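Local coordinates for protein putative oxidoreductase (Magnetospirillum magnetotacticum, PDB 3C1A) that is a putative oxidoreductase of the Gfo/Idh/MocA type, probably binding a nicotinamide dinucleotide on its Rossmann fold, with a substrate that is not established, at residues W124-A137 against T273-L286. Numbering follows the deposited sequence.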
ATOM      1  N   TRP A 124      10.108  -4.776  -2.548  1.00 12.28           N
ATOM      2  CA  TRP A 124       9.342  -3.624  -2.141  1.00 13.06           C
ATOM      3  C   TRP A 124       7.915  -4.076  -1.973  1.00 13.33           C
ATOM      4  O   TRP A 124       7.457  -4.964  -2.694  1.00  9.73           O
ATOM      5  CB  TRP A 124       9.390  -2.536  -3.216  1.00  9.41           C
ATOM      6  CG  TRP A 124      10.692  -1.796  -3.365  1.00 12.36           C
ATOM      7  CD1 TRP A 124      11.908  -2.162  -2.896  1.00 14.89           C
ATOM      8  CD2 TRP A 124      10.893  -0.560  -4.063  1.00  7.95           C
ATOM      9  NE1 TRP A 124      12.876  -1.235  -3.258  1.00  9.94           N
ATOM     10  CE2 TRP A 124      12.271  -0.230  -3.953  1.00  9.80           C
ATOM     11  CE3 TRP A 124      10.056   0.308  -4.741  1.00 11.46           C
ATOM     12  CZ2 TRP A 124      12.812   0.927  -4.515  1.00 12.46           C
ATOM     13  CZ3 TRP A 124      10.610   1.455  -5.307  1.00 11.15           C
ATOM     14  CH2 TRP A 124      11.961   1.743  -5.183  1.00  9.98           C
ATOM     15  N   VAL A 125       7.203  -3.473  -1.013  1.00 12.95           N
ATOM     16  CA  VAL A 125       5.778  -3.689  -0.909  1.00  9.68           C
ATOM     17  C   VAL A 125       5.024  -2.442  -1.443  1.00  8.75           C
ATOM     18  O   VAL A 125       5.370  -1.303  -1.134  1.00 12.82           O
ATOM     19  CB  VAL A 125       5.352  -4.016   0.492  1.00 10.03           C
ATOM     20  CG1 VAL A 125       3.829  -4.170   0.564  1.00  7.07           C
ATOM     21  CG2 VAL A 125       6.096  -5.291   0.973  1.00  2.00           C
ATOM     22  N   GLU A 126       4.005  -2.682  -2.258  1.00 11.48           N
ATOM     23  CA  GLU A 126       3.238  -1.608  -2.902  1.00  8.72           C
ATOM     24  C   GLU A 126       2.175  -1.011  -1.974  1.00  6.57           C
ATOM     25  O   GLU A 126       0.992  -1.361  -2.044  1.00  8.81           O
ATOM     26  CB  GLU A 126       2.588  -2.081  -4.218  1.00 13.70           C
ATOM     27  CG  GLU A 126       2.432  -0.960  -5.279  1.00 13.18           C
ATOM     28  CD  GLU A 126       1.115  -0.172  -5.174  1.00 34.61           C
ATOM     29  OE1 GLU A 126       0.032  -0.799  -5.286  1.00 32.59           O
ATOM     30  OE2 GLU A 126       1.171   1.080  -5.022  1.00 31.20           O
ATOM     31  N   HIS A 127       2.620  -0.128  -1.103  1.00  9.94           N
ATOM     32  CA  HIS A 127       1.756   0.622  -0.179  1.00 12.09           C
ATOM     33  C   HIS A 127       1.612   1.961  -0.860  1.00 10.81           C
ATOM     34  O   HIS A 127       2.487   2.816  -0.801  1.00 12.41           O
ATOM     35  CB  HIS A 127       2.396   0.824   1.180  1.00 12.06           C
ATOM     36  CG  HIS A 127       2.540  -0.419   2.006  1.00 14.57           C
ATOM     37  ND1 HIS A 127       3.763  -0.861   2.448  1.00 16.54           N
ATOM     38  CD2 HIS A 127       1.620  -1.278   2.520  1.00 12.59           C
ATOM     39  CE1 HIS A 127       3.599  -1.952   3.173  1.00 15.19           C
ATOM     40  NE2 HIS A 127       2.311  -2.245   3.204  1.00 13.98           N
ATOM     41  N   THR A 128       0.519   2.124  -1.544  1.00 12.94           N
ATOM     42  CA  THR A 128       0.416   3.198  -2.526  1.00 14.64           C
ATOM     43  C   THR A 128       0.652   4.596  -1.923  1.00 15.73           C
ATOM     44  O   THR A 128       1.186   5.481  -2.586  1.00 16.81           O
ATOM     45  CB  THR A 128      -0.940   3.132  -3.178  1.00 17.82           C
ATOM     46  OG1 THR A 128      -1.170   1.776  -3.589  1.00 20.34           O
ATOM     47  CG2 THR A 128      -1.009   4.057  -4.386  1.00 16.11           C
ATOM     48  N   GLN A 129       0.231   4.805  -0.679  1.00 17.25           N
ATOM     49  CA  GLN A 129       0.339   6.148  -0.095  1.00 17.11           C
ATOM     50  C   GLN A 129       1.786   6.561   0.045  1.00 16.19           C
ATOM     51  O   GLN A 129       2.107   7.733  -0.006  1.00 14.13           O
ATOM     52  CB  GLN A 129      -0.309   6.238   1.290  1.00 20.48           C
ATOM     53  CG  GLN A 129      -0.464   7.726   1.736  1.00 22.35           C
ATOM     54  CD  GLN A 129      -1.574   8.384   1.001  1.00 21.91           C
ATOM     55  OE1 GLN A 129      -1.350   9.096   0.011  1.00 26.67           O
ATOM     56  NE2 GLN A 129      -2.803   8.108   1.424  1.00 23.16           N
ATOM     57  N   LEU A 130       2.655   5.596   0.264  1.00 13.72           N
ATOM     58  CA  LEU A 130       4.044   5.908   0.475  1.00 15.65           C
ATOM     59  C   LEU A 130       4.759   6.334  -0.813  1.00 15.11           C
ATOM     60  O   LEU A 130       5.910   6.708  -0.756  1.00 16.17           O
ATOM     61  CB  LEU A 130       4.747   4.727   1.115  1.00 14.84           C
ATOM     62  CG  LEU A 130       4.147   4.250   2.427  1.00 18.72           C
ATOM     63  CD1 LEU A 130       5.030   3.168   2.974  1.00 15.52           C
ATOM     64  CD2 LEU A 130       4.046   5.386   3.423  1.00 14.09           C
ATOM     65  N   PHE A 131       4.062   6.251  -1.960  1.00 14.58           N
ATOM     66  CA  PHE A 131       4.544   6.707  -3.253  1.00 15.16           C
ATOM     67  C   PHE A 131       3.709   7.883  -3.761  1.00 16.07           C
ATOM     68  O   PHE A 131       3.774   8.233  -4.931  1.00 19.76           O
ATOM     69  CB  PHE A 131       4.449   5.547  -4.274  1.00 13.18           C
ATOM     70  CG  PHE A 131       5.322   4.380  -3.945  1.00 14.00           C
ATOM     71  CD1 PHE A 131       6.678   4.394  -4.261  1.00 18.76           C
ATOM     72  CD2 PHE A 131       4.804   3.271  -3.294  1.00 11.62           C
ATOM     73  CE1 PHE A 131       7.490   3.306  -3.975  1.00 16.80           C
ATOM     74  CE2 PHE A 131       5.629   2.172  -3.016  1.00 11.30           C
ATOM     75  CZ  PHE A 131       6.968   2.208  -3.341  1.00 13.36           C
ATOM     76  N   ASN A 132       2.878   8.462  -2.897  1.00 16.70           N
ATOM     77  CA  ASN A 132       2.011   9.569  -3.281  1.00 15.49           C
ATOM     78  C   ASN A 132       2.750  10.884  -3.067  1.00 15.66           C
ATOM     79  O   ASN A 132       3.212  11.149  -1.957  1.00 14.02           O
ATOM     80  CB  ASN A 132       0.749   9.505  -2.414  1.00 15.79           C
ATOM     81  CG  ASN A 132      -0.268  10.573  -2.769  1.00 13.95           C
ATOM     82  OD1 ASN A 132       0.008  11.490  -3.545  1.00 22.17           O
ATOM     83  ND2 ASN A 132      -1.441  10.487  -2.156  1.00 20.20           N
ATOM     84  N   PRO A 133       2.880  11.732  -4.115  1.00 15.83           N
ATOM     85  CA  PRO A 133       3.521  13.030  -3.842  1.00 17.14           C
ATOM     86  C   PRO A 133       2.900  13.904  -2.730  1.00 17.15           C
ATOM     87  O   PRO A 133       3.606  14.679  -2.119  1.00 17.08           O
ATOM     88  CB  PRO A 133       3.428  13.752  -5.198  1.00 17.54           C
ATOM     89  CG  PRO A 133       3.409  12.620  -6.186  1.00 16.51           C
ATOM     90  CD  PRO A 133       2.549  11.585  -5.551  1.00 15.77           C
ATOM     91  N   ALA A 134       1.612  13.763  -2.460  1.00 17.20           N
ATOM     92  CA  ALA A 134       0.986  14.500  -1.389  1.00 17.31           C
ATOM     93  C   ALA A 134       1.511  14.059  -0.000  1.00 17.04           C
ATOM     94  O   ALA A 134       1.669  14.896   0.884  1.00 15.82           O
ATOM     95  CB  ALA A 134      -0.534  14.348  -1.477  1.00 18.28           C
ATOM     96  N   TRP A 135       1.790  12.758   0.178  1.00 17.57           N
ATOM     97  CA  TRP A 135       2.282  12.203   1.444  1.00 15.37           C
ATOM     98  C   TRP A 135       3.723  12.645   1.658  1.00 15.81           C
ATOM     99  O   TRP A 135       4.114  13.060   2.747  1.00 13.83           O
ATOM    100  CB  TRP A 135       2.171  10.670   1.444  1.00 13.86           C
ATOM    101  CG  TRP A 135       2.722  10.062   2.682  1.00 11.46           C
ATOM    102  CD1 TRP A 135       3.792   9.258   2.779  1.00 14.84           C
ATOM    103  CD2 TRP A 135       2.210  10.223   4.005  1.00 15.86           C
ATOM    104  NE1 TRP A 135       3.999   8.893   4.091  1.00 15.24           N
ATOM    105  CE2 TRP A 135       3.035   9.487   4.862  1.00 17.33           C
ATOM    106  CE3 TRP A 135       1.140  10.948   4.554  1.00 17.71           C
ATOM    107  CZ2 TRP A 135       2.838   9.463   6.224  1.00 13.23           C
ATOM    108  CZ3 TRP A 135       0.942  10.911   5.903  1.00  9.22           C
ATOM    109  CH2 TRP A 135       1.785  10.180   6.728  1.00 15.68           C
ATOM    110  N   GLU A 136       4.490  12.582   0.582  0.50 17.13           N
ATOM    111  CA  GLU A 136       5.848  13.095   0.575  0.50 17.51           C
ATOM    112  C   GLU A 136       5.892  14.596   0.934  0.50 17.27           C
ATOM    113  O   GLU A 136       6.730  15.016   1.733  0.50 17.26           O
ATOM    114  CB  GLU A 136       6.493  12.800  -0.781  0.50 17.40           C
ATOM    115  CG  GLU A 136       6.645  11.283  -1.063  0.50 12.71           C
ATOM    116  CD  GLU A 136       6.998  10.954  -2.504  0.50 20.49           C
ATOM    117  OE1 GLU A 136       7.416  11.868  -3.238  0.50 24.90           O
ATOM    118  OE2 GLU A 136       6.844   9.777  -2.910  0.50 21.97           O
ATOM    119  N   ALA A 137       4.966  15.373   0.368  1.00 17.78           N
ATOM    120  CA  ALA A 137       4.811  16.815   0.678  1.00 17.89           C
ATOM    121  C   ALA A 137       4.371  17.069   2.133  1.00 18.40           C
ATOM    122  O   ALA A 137       4.844  18.016   2.755  1.00 17.93           O
ATOM    123  CB  ALA A 137       3.843  17.463  -0.260  1.00 15.84           C
ATOM    124  N   THR A 273       1.666  23.174  -1.854  1.00 27.92           N
ATOM    125  CA  THR A 273       1.957  22.694  -3.207  1.00 30.33           C
ATOM    126  C   THR A 273       2.253  21.192  -3.247  1.00 28.88           C
ATOM    127  O   THR A 273       3.107  20.675  -2.514  1.00 28.31           O
ATOM    128  CB  THR A 273       3.142  23.444  -3.832  1.00 32.29           C
ATOM    129  OG1 THR A 273       2.852  24.850  -3.849  1.00 38.60           O
ATOM    130  CG2 THR A 273       3.408  22.948  -5.262  1.00 34.87           C
ATOM    131  N   VAL A 274       1.520  20.501  -4.106  1.00 28.04           N
ATOM    132  CA  VAL A 274       1.708  19.077  -4.334  1.00 26.61           C
ATOM    133  C   VAL A 274       1.693  18.867  -5.848  1.00 27.48           C
ATOM    134  O   VAL A 274       0.843  19.403  -6.560  1.00 29.62           O
ATOM    135  CB  VAL A 274       0.605  18.237  -3.665  1.00 25.68           C
ATOM    136  CG1 VAL A 274       0.785  16.752  -3.989  1.00 26.90           C
ATOM    137  CG2 VAL A 274       0.612  18.455  -2.143  1.00 18.82           C
ATOM    138  N   THR A 275       2.655  18.107  -6.327  1.00 25.71           N
ATOM    139  CA  THR A 275       2.785  17.849  -7.751  1.00 26.85           C
ATOM    140  C   THR A 275       1.962  16.620  -8.149  1.00 24.88           C
ATOM    141  O   THR A 275       1.451  15.888  -7.296  1.00 23.23           O
ATOM    142  CB  THR A 275       4.251  17.710  -8.124  1.00 27.33           C
ATOM    143  OG1 THR A 275       4.850  16.670  -7.349  1.00 29.05           O
ATOM    144  CG2 THR A 275       4.967  19.045  -7.847  1.00 29.00           C
ATOM    145  N   ASP A 276       1.804  16.419  -9.453  1.00 21.05           N
ATOM    146  CA  ASP A 276       0.666  15.633  -9.934  1.00 21.44           C
ATOM    147  C   ASP A 276       0.968  14.198 -10.437  1.00 17.58           C
ATOM    148  O   ASP A 276       0.077  13.550 -10.962  1.00 19.32           O
ATOM    149  CB  ASP A 276      -0.112  16.463 -10.957  1.00 22.69           C
ATOM    150  CG  ASP A 276      -0.804  17.687 -10.308  1.00 32.74           C
ATOM    151  OD1 ASP A 276      -1.845  17.494  -9.633  1.00 48.35           O
ATOM    152  OD2 ASP A 276      -0.304  18.823 -10.466  1.00 40.99           O
ATOM    153  N   GLU A 277       2.189  13.705 -10.264  1.00 16.28           N
ATOM    154  CA  GLU A 277       2.460  12.335 -10.659  1.00 16.81           C
ATOM    155  C   GLU A 277       1.522  11.415  -9.903  1.00 16.21           C
ATOM    156  O   GLU A 277       1.301  11.585  -8.702  1.00 15.75           O
ATOM    157  CB  GLU A 277       3.918  11.932 -10.433  1.00 16.32           C
ATOM    158  CG  GLU A 277       4.219  10.508 -10.911  1.00 14.40           C
ATOM    159  CD  GLU A 277       5.681  10.127 -10.826  1.00 18.51           C
ATOM    160  OE1 GLU A 277       6.406  10.698 -10.009  1.00 17.08           O
ATOM    161  OE2 GLU A 277       6.122   9.255 -11.595  1.00 17.58           O
HETATM  162  N   MSE A 278       0.940  10.450 -10.608  1.00 14.91           N
HETATM  163  CA  MSE A 278       0.080   9.480  -9.957  1.00 21.08           C
HETATM  164  C   MSE A 278       0.851   8.535  -9.042  1.00 16.70           C
HETATM  165  O   MSE A 278       1.935   8.078  -9.372  1.00 15.72           O
HETATM  166  CB  MSE A 278      -0.744   8.708 -10.960  1.00 15.83           C
HETATM  167  CG  MSE A 278      -2.097   9.356 -11.110  1.00 27.73           C
HETATM  168 SE   MSE A 278      -3.197   8.057 -11.866  0.75 45.46          SE
HETATM  169  CE  MSE A 278      -2.517   8.113 -13.412  1.00  2.00           C
ATOM    170  N   PRO A 279       0.320   8.283  -7.841  1.00 17.67           N
ATOM    171  CA  PRO A 279       1.075   7.405  -6.954  1.00 16.75           C
ATOM    172  C   PRO A 279       1.528   6.087  -7.576  1.00 17.45           C
ATOM    173  O   PRO A 279       2.692   5.721  -7.412  1.00 17.51           O
ATOM    174  CB  PRO A 279       0.111   7.168  -5.786  1.00 17.84           C
ATOM    175  CG  PRO A 279      -0.743   8.405  -5.767  1.00 14.51           C
ATOM    176  CD  PRO A 279      -0.901   8.801  -7.207  1.00 17.93           C
ATOM    177  N   LEU A 280       0.639   5.364  -8.260  1.00 15.51           N
ATOM    178  CA  LEU A 280       1.032   4.068  -8.825  1.00 14.84           C
ATOM    179  C   LEU A 280       2.084   4.226  -9.912  1.00 14.19           C
ATOM    180  O   LEU A 280       2.956   3.377 -10.073  1.00 14.75           O
ATOM    181  CB  LEU A 280      -0.173   3.291  -9.342  1.00 17.10           C
ATOM    182  CG  LEU A 280       0.066   1.910  -9.934  1.00 17.92           C
ATOM    183  CD1 LEU A 280       0.674   1.016  -8.892  1.00 13.69           C
ATOM    184  CD2 LEU A 280      -1.258   1.338 -10.457  1.00 16.47           C
ATOM    185  N   THR A 281       1.983   5.288 -10.692  1.00 14.68           N
ATOM    186  CA  THR A 281       3.002   5.562 -11.675  1.00 14.57           C
ATOM    187  C   THR A 281       4.345   5.756 -10.977  1.00 15.19           C
ATOM    188  O   THR A 281       5.346   5.168 -11.391  1.00 11.07           O
ATOM    189  CB  THR A 281       2.634   6.761 -12.554  1.00 15.21           C
ATOM    190  OG1 THR A 281       1.404   6.488 -13.247  1.00 16.41           O
ATOM    191  CG2 THR A 281       3.743   7.047 -13.532  1.00 13.64           C
ATOM    192  N   ARG A 282       4.351   6.515  -9.876  1.00 14.23           N
ATOM    193  CA  ARG A 282       5.549   6.710  -9.073  1.00 12.74           C
ATOM    194  C   ARG A 282       6.127   5.447  -8.514  1.00 11.58           C
ATOM    195  O   ARG A 282       7.328   5.255  -8.585  1.00 12.60           O
ATOM    196  CB  ARG A 282       5.259   7.654  -7.921  1.00 13.52           C
ATOM    197  CG  ARG A 282       6.497   8.147  -7.176  1.00 11.70           C
ATOM    198  CD  ARG A 282       6.165   9.440  -6.463  1.00 18.05           C
ATOM    199  NE  ARG A 282       7.270   9.852  -5.622  1.00 26.44           N
ATOM    200  CZ  ARG A 282       8.158  10.776  -5.958  1.00 44.15           C
ATOM    201  NH1 ARG A 282       8.093  11.412  -7.126  1.00 53.45           N
ATOM    202  NH2 ARG A 282       9.129  11.068  -5.107  1.00 48.86           N
ATOM    203  N   ALA A 283       5.270   4.590  -7.940  1.00 13.56           N
ATOM    204  CA  ALA A 283       5.687   3.286  -7.397  1.00 11.94           C
ATOM    205  C   ALA A 283       6.426   2.403  -8.407  1.00 12.66           C
ATOM    206  O   ALA A 283       7.527   1.908  -8.127  1.00 10.58           O
ATOM    207  CB  ALA A 283       4.469   2.544  -6.850  1.00  9.84           C
ATOM    208  N   VAL A 284       5.793   2.183  -9.556  1.00 12.93           N
ATOM    209  CA  VAL A 284       6.372   1.381 -10.632  1.00 12.01           C
ATOM    210  C   VAL A 284       7.590   2.086 -11.307  1.00 13.09           C
ATOM    211  O   VAL A 284       8.576   1.444 -11.654  1.00 12.35           O
ATOM    212  CB  VAL A 284       5.278   1.030 -11.675  1.00 15.35           C
ATOM    213  CG1 VAL A 284       5.849   0.196 -12.814  1.00 16.95           C
ATOM    214  CG2 VAL A 284       4.123   0.291 -10.991  1.00 12.75           C
ATOM    215  N   ARG A 285       7.530   3.394 -11.509  1.00 12.56           N
ATOM    216  CA  ARG A 285       8.701   4.113 -12.049  1.00 13.62           C
ATOM    217  C   ARG A 285       9.922   3.984 -11.144  1.00 11.56           C
ATOM    218  O   ARG A 285      10.989   3.581 -11.593  1.00 10.07           O
ATOM    219  CB  ARG A 285       8.373   5.588 -12.285  1.00 14.86           C
ATOM    220  CG  ARG A 285       9.506   6.374 -12.959  1.00 16.58           C
ATOM    221  CD  ARG A 285       9.193   7.844 -13.124  1.00 20.45           C
ATOM    222  NE  ARG A 285       8.771   8.450 -11.874  1.00 18.15           N
ATOM    223  CZ  ARG A 285       9.593   8.911 -10.948  1.00 17.00           C
ATOM    224  NH1 ARG A 285      10.906   8.866 -11.140  1.00 21.01           N
ATOM    225  NH2 ARG A 285       9.096   9.434  -9.843  1.00 20.65           N
ATOM    226  N   LEU A 286       9.763   4.316  -9.870  1.00 10.81           N
ATOM    227  CA  LEU A 286      10.832   4.163  -8.896  1.00 12.61           C
ATOM    228  C   LEU A 286      11.331   2.732  -8.767  1.00 13.13           C
ATOM    229  O   LEU A 286      12.547   2.485  -8.759  1.00 12.03           O
ATOM    230  CB  LEU A 286      10.396   4.673  -7.534  1.00 13.50           C
ATOM    231  CG  LEU A 286      10.230   6.198  -7.476  1.00 13.31           C
ATOM    232  CD1 LEU A 286       9.681   6.556  -6.066  1.00 12.22           C
ATOM    233  CD2 LEU A 286      11.530   6.921  -7.836  1.00 12.00           C
TER
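Arg282 and Glu136 carry the charged part of this contact, meeting from opposite directions. In the modelled conformer of Glu136, one of two, NE of Arg282 donates to the syn lone pair of Glu136 OE2 at 2.7 Å. That bond is bent (137° at the hydrogen). NH2 of Arg282 forms a salt bridge with Glu136 OE1 at 2.7 Å. In this conformer carboxylate and guanidinium planes are 55° apart, and OE1 sits over one guanidinium face. With CG anti to the backbone N (chi1 -169°) and the chain extended as far as NE, Arg282 runs past Phe131 O to reach the glutamate. That carbonyl is buried without a hydrogen-bonding partner, although Pro279 CA makes a CA-H...O contact with it at 3.5 Å. Glu277 extends the network, gripped side-on by Arg285 and more weakly by Arg282 NH1. A leucine in place of Arg282 would probably leave Glu136, as modelled, without its cross-contact charge partner and unlink it from Glu277. Ala134 N donates to Asn132 OD1, capping helix 133-140.

Apolar packing centres on Phe131, where Ala283 CB stands 3.7 Å from the ring centroid, close to the ring normal, a CH-pi contact over one face. Leu286 CD1 approaches that ring's edge, and Leu286 CB lies in plane at the edge of Trp124. Pro279 CG rests 3.7 Å from Asn132 CG. The Pro133 ring lies against the Thr275 and Glu277 carbonyls, CD 3.4 Å from Glu277 O. Val274 CG1 packs 3.4 Å from Ala134 CA.

The contact thus sets helix 279-290 against the turn leaving strand 123-126, the edge strand of the parallel Rossmann sheet beside strand 95-99. Helix 25-31 touches Leu280 and Glu126, while helix 168-184 packs on Trp135 and Leu130.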